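Local coordinates for protein Orf11 (Staphylococcus phage P68, PDB 6O43) that probably acts as a phage lysin that helps break down the cell wall of its staphylococcal host, at residues 19-22 / 23-27; 141-144 / 145-149; 150-153 / 154-158; 182-185 / 186-190. One frame throughout, in Å; residues are numbered along the deposited sequence.

In the fold
All four interactions are local contacts at helix ends in a chain that holds no strands. Interactions 1, 2 and 3 lie at N-termini, each capped by a threonine hydroxyl; interaction 4 closes the C-terminus of helix 177-187 with two glycines. Interaction 2 is the most buried, its centre about 8 Å from that of the chain, and its bonds are mostly backbone ones. Interaction 1, at about 17 Å, is the outermost and spends exposed polar side chains on its cap. Interactions 2 and 3 serve consecutive helices joined by a hydrogen bond between T155 OG1 and I148 O. Interactions 1 and 4 pack together through L21 and W188. Interactions 3 and 4 each lay an indole face over a residue four earlier.

Interaction 1: residues 19-22 / 23-27; sequences FGLT and IDQLV
T22 and Q25 form a capping box at the start of helix 23-30, each gripping the backbone N-H of the other with its side chain. The hydroxyl OG1 of T22 accepts from Q25 N, an N-H of the first turn, at 3.1 Å and nearly straight, with an N-H...O angle of 168°. In return Q25 OE1 accepts from T22 N at 2.8 Å, the donor lying in the plane of the amide carbonyl. With chi1 at 83°, OG1 of T22 sits between its own N and carbonyl carbon, which turns it into the helix and leaves CG2 beside the N, 3.1 Å from Q25 OE1. A weak bond from T22 OG1 to the same OE1 adds to the box. Threonine suits the cap because its short hydroxyl reaches a nearby N-H; glutamine suits the third helical position because its longer chain can fold back to the loop.

This polar side is the solvent side: T22, D24 and Q25 are exposed, and the carboxylate of D24 turns to a salt bridge with R48. The other side is buried and apolar. L21 and L26 meet there through CD1 of L21 and CD2 of L26 at 4.2 Å, and both also touch W188, just past helix 177-187, and T62 of helix 61-71. Branched aliphatic chains suit this inner side, where no polar partner is needed. The two sides join at the carbonyl of T22, where the packing is tight: its O accepts from L26 N at 2.9 Å, while CG of L26 lies 3.2 Å from the same oxygen.

Interaction 2: residues 141-144 / 145-149; sequences GTIG and RAYIP
The ring of Y147 meets I143 at its edge, where I143 O lies near the ring plane, 3.5 Å from CD2, within the short N-capped helix 143-147. The methyl CG2 of I143 approaches the same CD2 at 4.3 Å, and beyond this turn Y147 packs against the ring of Y67, their planes inclined at about 55°. The other flat group, the guanidinium of R145, is directed out of this turn and gives NH2 to M138 O, so the long arginine chain ties the helix to the preceding loop.

The cap itself is T142. Its OG1 accepts a weak bond from R145 N at 3.4 Å and also touches CB of R145; being hydrogen-bonded to K139 O as well, the hydroxyl is shared between helix and incoming loop, a double role that suits threonine in a buried place. The first helical bonds are weak too: A146 N to T142 O is 3.4 Å.

G144 O, by contrast, accepts from two donors. I148 N comes at 2.8 Å nearly along the C=O axis, whereas Y147 N, at 3.1 Å, stands 57° out of the carbonyl plane, away from a lone-pair direction. Glycine suits its place because I148, four residues on, folds back over it and leaves little room for a side chain: CD1 of I148 lies 3.7 Å from CA of G144.

Interaction 3: residues 150-153 / 154-158; sequences LTAA and ATWAA
An N-cap opens helix 152-159, with T151 as the capping residue and the first turn built almost wholly of alanines. The hydroxyl OG1 of T151 accepts from A154 N at 3.2 Å, while its carbonyl O takes T155 N at 3.3 Å, so one residue serves two N-H groups of the new helix. Its chi1 of 66° brings OG1 round between the backbone N and the carbonyl carbon, facing the first turn; OG1 also lies 3.3 Å from CB of A154. This short polar group is placed at the solvent side, where T151 is exposed.

Within the helix T155 turns its OG1 to I148 O and S111 N, linking the turn to I148, just past helix 143-147, and to the loop at S111. A hydroxyl suits this buried place because it can donate to the carbonyl and accept from the N-H, and so is satisfied both ways.

The largest side chain, W156, folds back along the helix toward A152. Its N donates to A152 O at 2.8 Å, nearly straight at 172°, and the same oxygen sits 3.1 Å above the indole plane, nearer the ring's edge than its middle. The small methyl of alanine lets the ring lie close. NE1 of W156 is hydrogen-bonded to W112 O, which restrains the rotation of the indole, and F121 meets the ring as well. On the face that carries A152 O, A152 CB makes a CH-pi contact 4.0 Å from the centroid of the six-membered ring.

Interaction 4: residues 182-185 / 186-190; sequences ANTI and LAWGG
W188 lies back over T184, one turn earlier, where helix 177-187 ends. Its CB is 3.3 Å from T184 O, and CG comes still nearer the same oxygen, which also accepts W188 N. CD1 and CD2 still lie near T184 O, and from CD2 outward to CH2 the ring rests on the methyl CG2 of T184. That methyl stands over the centre of the six-membered ring, 3.5 Å from its centroid and 11° off the normal, on the face that T184 O also occupies: a CH-pi contact. Threonine fits because it divides its work, OG1 bonding to D180 O and the methyl, opposite the backbone N about chi1, turning to the ring.

Past W188 the chain closes in a Schellman motif. G190 N donates to I185 O at 2.8 Å and G189 N to L186 O at 2.9 Å. G189 takes the positive phi that glycine tolerates best, and G190 passes with its CA 3.8 Å from CG2 of I185.

The carbonyls of I185 and L186 are thus satisfied by backbone N-H groups, while dispersion and the weakly polar methyl C-H groups of T184 probably favour this position of the indole against the helix, whose ring also touches V66.

Interaction 1: residues 19-22 / 23-27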
loop_
_atom_site.group_PDB
_atom_site.type_symbol
_atom_site.label_atom_id
_atom_site.label_comp_id
_atom_site.label_asym_id
_atom_site.label_seq_id
_atom_site.Cartn_x
_atom_site.Cartn_y
_atom_site.Cartn_z
ATOM N N PHE A 19 -10.436 7.079 3.768
ATOM C CA PHE A 19 -9.789 7.636 4.957
ATOM C C PHE A 19 -10.194 9.091 5.198
ATOM O O PHE A 19 -9.421 9.891 5.733
ATOM C CB PHE A 19 -8.269 7.500 4.858
ATOM C CG PHE A 19 -7.790 6.069 4.800
ATOM C CD1 PHE A 19 -7.588 5.345 5.961
ATOM C CD2 PHE A 19 -7.545 5.452 3.583
ATOM C CE1 PHE A 19 -7.147 4.029 5.914
ATOM C CE2 PHE A 19 -7.101 4.135 3.526
ATOM C CZ PHE A 19 -6.901 3.423 4.693
ATOM N N GLY A 20 -11.419 9.444 4.811
ATOM C CA GLY A 20 -11.942 10.770 5.065
ATOM C C GLY A 20 -11.410 11.868 4.175
ATOM O O GLY A 20 -11.619 13.045 4.479
ATOM N N LEU A 21 -10.732 11.526 3.081
ATOM C CA LEU A 21 -10.189 12.504 2.151
ATOM C C LEU A 21 -10.864 12.357 0.795
ATOM O O LEU A 21 -11.101 11.239 0.327
ATOM C CB LEU A 21 -8.675 12.343 2.002
ATOM C CG LEU A 21 -7.827 12.583 3.254
ATOM C CD1 LEU A 21 -6.395 12.122 3.025
ATOM C CD2 LEU A 21 -7.866 14.051 3.647
ATOM N N THR A 22 -11.168 13.489 0.167
ATOM C CA THR A 22 -11.796 13.514 -1.145
ATOM C C THR A 22 -10.754 13.751 -2.231
ATOM O O THR A 22 -9.607 14.123 -1.968
ATOM C CB THR A 22 -12.866 14.605 -1.214
ATOM O OG1 THR A 22 -12.235 15.857 -1.498
ATOM C CG2 THR A 22 -13.618 14.706 0.109
ATOM N N ILE A 23 -11.177 13.538 -3.479
ATOM C CA ILE A 23 -10.289 13.778 -4.612
ATOM C C ILE A 23 -9.917 15.254 -4.692
ATOM O O ILE A 23 -8.779 15.602 -5.031
ATOM C CB ILE A 23 -10.938 13.278 -5.916
ATOM C CG1 ILE A 23 -10.910 11.747 -5.963
ATOM C CG2 ILE A 23 -10.241 13.885 -7.130
ATOM C CD1 ILE A 23 -11.523 11.155 -7.215
ATOM N N ASP A 24 -10.866 16.143 -4.380
ATOM C CA ASP A 24 -10.556 17.570 -4.334
ATOM C C ASP A 24 -9.431 17.857 -3.349
ATOM O O ASP A 24 -8.498 18.605 -3.659
ATOM C CB ASP A 24 -11.801 18.375 -3.959
ATOM C CG ASP A 24 -12.726 18.601 -5.134
ATOM O OD1 ASP A 24 -12.258 18.498 -6.287
ATOM O OD2 ASP A 24 -13.919 18.895 -4.902
ATOM N N GLN A 25 -9.506 17.273 -2.153
ATOM C CA GLN A 25 -8.446 17.466 -1.173
ATOM C C GLN A 25 -7.144 16.811 -1.614
ATOM O O GLN A 25 -6.061 17.305 -1.280
ATOM C CB GLN A 25 -8.889 16.920 0.186
ATOM C CG GLN A 25 -10.060 17.683 0.792
ATOM C CD GLN A 25 -10.750 16.915 1.900
ATOM O OE1 GLN A 25 -11.186 15.780 1.708
ATOM N NE2 GLN A 25 -10.852 17.531 3.072
ATOM N N LEU A 26 -7.228 15.721 -2.383
ATOM C CA LEU A 26 -6.027 14.971 -2.742
ATOM C C LEU A 26 -5.215 15.682 -3.819
ATOM O O LEU A 26 -3.982 15.705 -3.752
ATOM C CB LEU A 26 -6.405 13.560 -3.204
ATOM C CG LEU A 26 -6.853 12.568 -2.125
ATOM C CD1 LEU A 26 -7.309 11.254 -2.751
ATOM C CD2 LEU A 26 -5.730 12.320 -1.125
ATOM N N VAL A 27 -5.882 16.277 -4.814
ATOM C CA VAL A 27 -5.163 16.776 -5.990
ATOM C C VAL A 27 -4.038 17.733 -5.615
ATOM O O VAL A 27 -2.889 17.483 -6.012
ATOM C CB VAL A 27 -6.152 17.397 -6.994
ATOM C CG1 VAL A 27 -5.392 17.991 -8.170
ATOM C CG2 VAL A 27 -7.147 16.349 -7.469
#

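Interaction 2: residues 141-144 / 145-149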
loop_
_atom_site.group_PDB
_atom_site.type_symbol
_atom_site.label_atom_id
_atom_site.label_comp_id
_atom_site.label_asym_id
_atom_site.label_seq_id
_atom_site.Cartn_x
_atom_site.Cartn_y
_atom_site.Cartn_z
ATOM N N GLY A 141 -10.415 -8.065 0.343
ATOM C CA GLY A 141 -10.466 -6.682 -0.085
ATOM C C GLY A 141 -9.711 -5.707 0.789
ATOM O O GLY A 141 -9.927 -4.496 0.666
ATOM N N THR A 142 -8.828 -6.186 1.659
ATOM C CA THR A 142 -8.077 -5.330 2.564
ATOM C C THR A 142 -6.703 -5.009 1.991
ATOM O O THR A 142 -6.188 -5.700 1.107
ATOM C CB THR A 142 -7.922 -5.982 3.940
ATOM O OG1 THR A 142 -7.403 -7.313 3.794
ATOM C CG2 THR A 142 -9.261 -6.019 4.666
ATOM N N ILE A 143 -6.118 -3.927 2.512
ATOM C CA ILE A 143 -4.757 -3.549 2.141
ATOM C C ILE A 143 -3.779 -4.655 2.512
ATOM O O ILE A 143 -2.905 -5.031 1.719
ATOM C CB ILE A 143 -4.371 -2.217 2.808
ATOM C CG1 ILE A 143 -5.198 -1.071 2.232
ATOM C CG2 ILE A 143 -2.876 -1.951 2.659
ATOM C CD1 ILE A 143 -4.932 0.263 2.904
ATOM N N GLY A 144 -3.901 -5.182 3.732
ATOM C CA GLY A 144 -2.970 -6.206 4.181
ATOM C C GLY A 144 -2.947 -7.408 3.258
ATOM O O GLY A 144 -1.882 -7.856 2.827
ATOM N N ARG A 145 -4.127 -7.934 2.925
ATOM C CA ARG A 145 -4.191 -9.122 2.083
ATOM C C ARG A 145 -3.544 -8.884 0.726
ATOM O O ARG A 145 -2.956 -9.806 0.150
ATOM C CB ARG A 145 -5.643 -9.570 1.915
ATOM C CG ARG A 145 -5.812 -10.858 1.126
ATOM C CD ARG A 145 -7.150 -11.517 1.435
ATOM N NE ARG A 145 -7.220 -11.976 2.821
ATOM C CZ ARG A 145 -6.679 -13.112 3.260
ATOM N NH1 ARG A 145 -6.027 -13.909 2.421
ATOM N NH2 ARG A 145 -6.788 -13.453 4.539
ATOM N N ALA A 146 -3.618 -7.654 0.209
ATOM C CA ALA A 146 -3.056 -7.374 -1.109
ATOM C C ALA A 146 -1.536 -7.493 -1.127
ATOM O O ALA A 146 -0.961 -7.879 -2.152
ATOM C CB ALA A 146 -3.477 -5.979 -1.573
ATOM N N TYR A 147 -0.867 -7.175 -0.021
ATOM C CA TYR A 147 0.591 -7.096 -0.005
ATOM C C TYR A 147 1.276 -8.154 0.850
ATOM O O TYR A 147 2.327 -8.663 0.455
ATOM C CB TYR A 147 1.026 -5.706 0.467
ATOM C CG TYR A 147 0.704 -4.600 -0.521
ATOM C CD1 TYR A 147 1.472 -4.420 -1.664
ATOM C CD2 TYR A 147 -0.365 -3.738 -0.309
ATOM C CE1 TYR A 147 1.187 -3.411 -2.574
ATOM C CE2 TYR A 147 -0.658 -2.723 -1.213
ATOM C CZ TYR A 147 0.124 -2.565 -2.343
ATOM O OH TYR A 147 -0.166 -1.562 -3.238
ATOM N N ILE A 148 0.714 -8.512 2.007
ATOM C CA ILE A 148 1.461 -9.319 2.980
ATOM C C ILE A 148 1.959 -10.642 2.403
ATOM O O ILE A 148 3.139 -10.975 2.608
ATOM C CB ILE A 148 0.625 -9.514 4.257
ATOM C CG1 ILE A 148 0.667 -8.244 5.117
ATOM C CG2 ILE A 148 1.122 -10.723 5.045
ATOM C CD1 ILE A 148 -0.485 -8.114 6.072
ATOM N N PRO A 149 1.144 -11.438 1.704
ATOM C CA PRO A 149 1.617 -12.769 1.280
ATOM C C PRO A 149 2.784 -12.733 0.311
ATOM O O PRO A 149 3.529 -13.718 0.232
ATOM C CB PRO A 149 0.381 -13.396 0.619
ATOM C CG PRO A 149 -0.779 -12.577 1.088
ATOM C CD PRO A 149 -0.255 -11.198 1.318
#

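Interaction 3: residues 150-153 / 154-158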
loop_
_atom_site.group_PDB
_atom_site.type_symbol
_atom_site.label_atom_id
_atom_site.label_comp_id
_atom_site.label_asym_id
_atom_site.label_seq_id
_atom_site.Cartn_x
_atom_site.Cartn_y
_atom_site.Cartn_z
ATOM N N LEU A 150 2.983 -11.630 -0.413
ATOM C CA LEU A 150 3.795 -11.651 -1.623
ATOM C C LEU A 150 5.270 -11.338 -1.401
ATOM O O LEU A 150 6.100 -11.758 -2.217
ATOM C CB LEU A 150 3.215 -10.672 -2.646
ATOM C CG LEU A 150 1.830 -11.090 -3.136
ATOM C CD1 LEU A 150 1.233 -10.046 -4.061
ATOM C CD2 LEU A 150 1.919 -12.441 -3.830
ATOM N N THR A 151 5.626 -10.617 -0.342
ATOM C CA THR A 151 7.020 -10.308 -0.066
ATOM C C THR A 151 7.259 -10.370 1.433
ATOM O O THR A 151 6.356 -10.105 2.232
ATOM C CB THR A 151 7.427 -8.923 -0.591
ATOM O OG1 THR A 151 6.711 -7.911 0.127
ATOM C CG2 THR A 151 7.123 -8.794 -2.078
ATOM N N ALA A 152 8.487 -10.734 1.806
ATOM C CA ALA A 152 8.849 -10.749 3.219
ATOM C C ALA A 152 8.841 -9.343 3.801
ATOM O O ALA A 152 8.473 -9.149 4.965
ATOM C CB ALA A 152 10.220 -11.405 3.406
ATOM N N ALA A 153 9.230 -8.345 3.001
ATOM C CA ALA A 153 9.258 -6.969 3.488
ATOM C C ALA A 153 7.865 -6.487 3.876
ATOM O O ALA A 153 7.705 -5.764 4.866
ATOM C CB ALA A 153 9.868 -6.043 2.434
ATOM N N ALA A 154 6.844 -6.873 3.109
ATOM C CA ALA A 154 5.483 -6.474 3.453
ATOM C C ALA A 154 5.013 -7.172 4.722
ATOM O O ALA A 154 4.310 -6.574 5.546
ATOM C CB ALA A 154 4.538 -6.774 2.290
ATOM N N THR A 155 5.392 -8.438 4.897
ATOM C CA THR A 155 5.046 -9.151 6.122
ATOM C C THR A 155 5.711 -8.513 7.331
ATOM O O THR A 155 5.067 -8.285 8.360
ATOM C CB THR A 155 5.442 -10.621 6.003
ATOM O OG1 THR A 155 4.553 -11.273 5.090
ATOM C CG2 THR A 155 5.378 -11.306 7.374
ATOM N N TRP A 156 7.012 -8.227 7.229
ATOM C CA TRP A 156 7.710 -7.556 8.321
ATOM C C TRP A 156 7.076 -6.207 8.635
ATOM O O TRP A 156 6.890 -5.859 9.807
ATOM C CB TRP A 156 9.187 -7.379 7.972
ATOM C CG TRP A 156 9.927 -8.662 7.775
ATOM C CD1 TRP A 156 9.666 -9.870 8.366
ATOM C CD2 TRP A 156 11.058 -8.871 6.923
ATOM N NE1 TRP A 156 10.569 -10.812 7.935
ATOM C CE2 TRP A 156 11.433 -10.225 7.048
ATOM C CE3 TRP A 156 11.793 -8.042 6.068
ATOM C CZ2 TRP A 156 12.505 -10.767 6.346
ATOM C CZ3 TRP A 156 12.860 -8.586 5.375
ATOM C CH2 TRP A 156 13.205 -9.935 5.518
ATOM N N ALA A 157 6.742 -5.431 7.601
ATOM C CA ALA A 157 6.149 -4.116 7.831
ATOM C C ALA A 157 4.839 -4.226 8.597
ATOM O O ALA A 157 4.544 -3.391 9.459
ATOM C CB ALA A 157 5.927 -3.391 6.502
ATOM N N ALA A 158 4.041 -5.251 8.301
ATOM C CA ALA A 158 2.736 -5.385 8.941
ATOM C C ALA A 158 2.836 -5.994 10.336
ATOM O O ALA A 158 2.106 -5.586 11.247
ATOM C CB ALA A 158 1.810 -6.233 8.066
#

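Interaction 4: residues 182-185 / 186-190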
loop_
_atom_site.group_PDB
_atom_site.type_symbol
_atom_site.label_atom_id
_atom_site.label_comp_id
_atom_site.label_asym_id
_atom_site.label_seq_id
_atom_site.Cartn_x
_atom_site.Cartn_y
_atom_site.Cartn_z
ATOM N N ALA A 182 -0.065 5.511 6.564
ATOM C CA ALA A 182 -0.887 6.026 7.655
ATOM C C ALA A 182 -0.474 7.441 8.041
ATOM O O ALA A 182 -1.330 8.310 8.249
ATOM C CB ALA A 182 -0.802 5.095 8.865
ATOM N N ASN A 183 0.835 7.694 8.139
ATOM C CA ASN A 183 1.304 9.017 8.543
ATOM C C ASN A 183 0.961 10.075 7.501
ATOM O O ASN A 183 0.648 11.220 7.851
ATOM C CB ASN A 183 2.810 8.987 8.802
ATOM C CG ASN A 183 3.161 8.308 10.110
ATOM O OD1 ASN A 183 2.334 8.224 11.017
ATOM N ND2 ASN A 183 4.393 7.827 10.217
ATOM N N THR A 184 1.024 9.719 6.217
ATOM C CA THR A 184 0.659 10.676 5.178
ATOM C C THR A 184 -0.830 10.990 5.226
ATOM O O THR A 184 -1.232 12.151 5.083
ATOM C CB THR A 184 1.050 10.144 3.801
ATOM O OG1 THR A 184 2.473 9.980 3.738
ATOM C CG2 THR A 184 0.596 11.114 2.711
ATOM N N ILE A 185 -1.662 9.971 5.445
ATOM C CA ILE A 185 -3.101 10.193 5.541
ATOM C C ILE A 185 -3.414 11.151 6.684
ATOM O O ILE A 185 -4.135 12.140 6.509
ATOM C CB ILE A 185 -3.836 8.850 5.698
ATOM C CG1 ILE A 185 -3.905 8.139 4.345
ATOM C CG2 ILE A 185 -5.225 9.055 6.283
ATOM C CD1 ILE A 185 -4.100 6.634 4.447
ATOM N N LEU A 186 -2.866 10.878 7.870
ATOM C CA LEU A 186 -3.096 11.758 9.011
ATOM C C LEU A 186 -2.487 13.136 8.776
ATOM O O LEU A 186 -3.123 14.162 9.044
ATOM C CB LEU A 186 -2.529 11.125 10.281
ATOM C CG LEU A 186 -3.143 9.790 10.710
ATOM C CD1 LEU A 186 -2.260 9.103 11.738
ATOM C CD2 LEU A 186 -4.548 9.999 11.264
ATOM N N ALA A 187 -1.251 13.181 8.277
ATOM C CA ALA A 187 -0.624 14.463 7.976
ATOM C C ALA A 187 -1.500 15.303 7.055
ATOM O O ALA A 187 -1.526 16.536 7.160
ATOM C CB ALA A 187 0.752 14.240 7.350
ATOM N N TRP A 188 -2.231 14.653 6.153
ATOM C CA TRP A 188 -3.091 15.331 5.194
ATOM C C TRP A 188 -4.496 15.592 5.727
ATOM O O TRP A 188 -5.351 16.070 4.975
ATOM C CB TRP A 188 -3.175 14.517 3.902
ATOM C CG TRP A 188 -1.934 14.561 3.071
ATOM C CD1 TRP A 188 -0.809 15.295 3.309
ATOM C CD2 TRP A 188 -1.697 13.844 1.855
ATOM N NE1 TRP A 188 0.116 15.077 2.317
ATOM C CE2 TRP A 188 -0.406 14.190 1.411
ATOM C CE3 TRP A 188 -2.451 12.942 1.099
ATOM C CZ2 TRP A 188 0.148 13.666 0.248
ATOM C CZ3 TRP A 188 -1.900 12.422 -0.054
ATOM C CH2 TRP A 188 -0.612 12.785 -0.470
ATOM N N GLY A 189 -4.758 15.285 6.994
ATOM C CA GLY A 189 -6.064 15.536 7.568
ATOM C C GLY A 189 -7.064 14.412 7.429
ATOM O O GLY A 189 -8.264 14.650 7.603
ATOM N N GLY A 190 -6.618 13.198 7.118
ATOM C CA GLY A 190 -7.490 12.046 7.064
ATOM C C GLY A 190 -7.598 11.363 8.414
ATOM O O GLY A 190 -7.052 11.813 9.423
#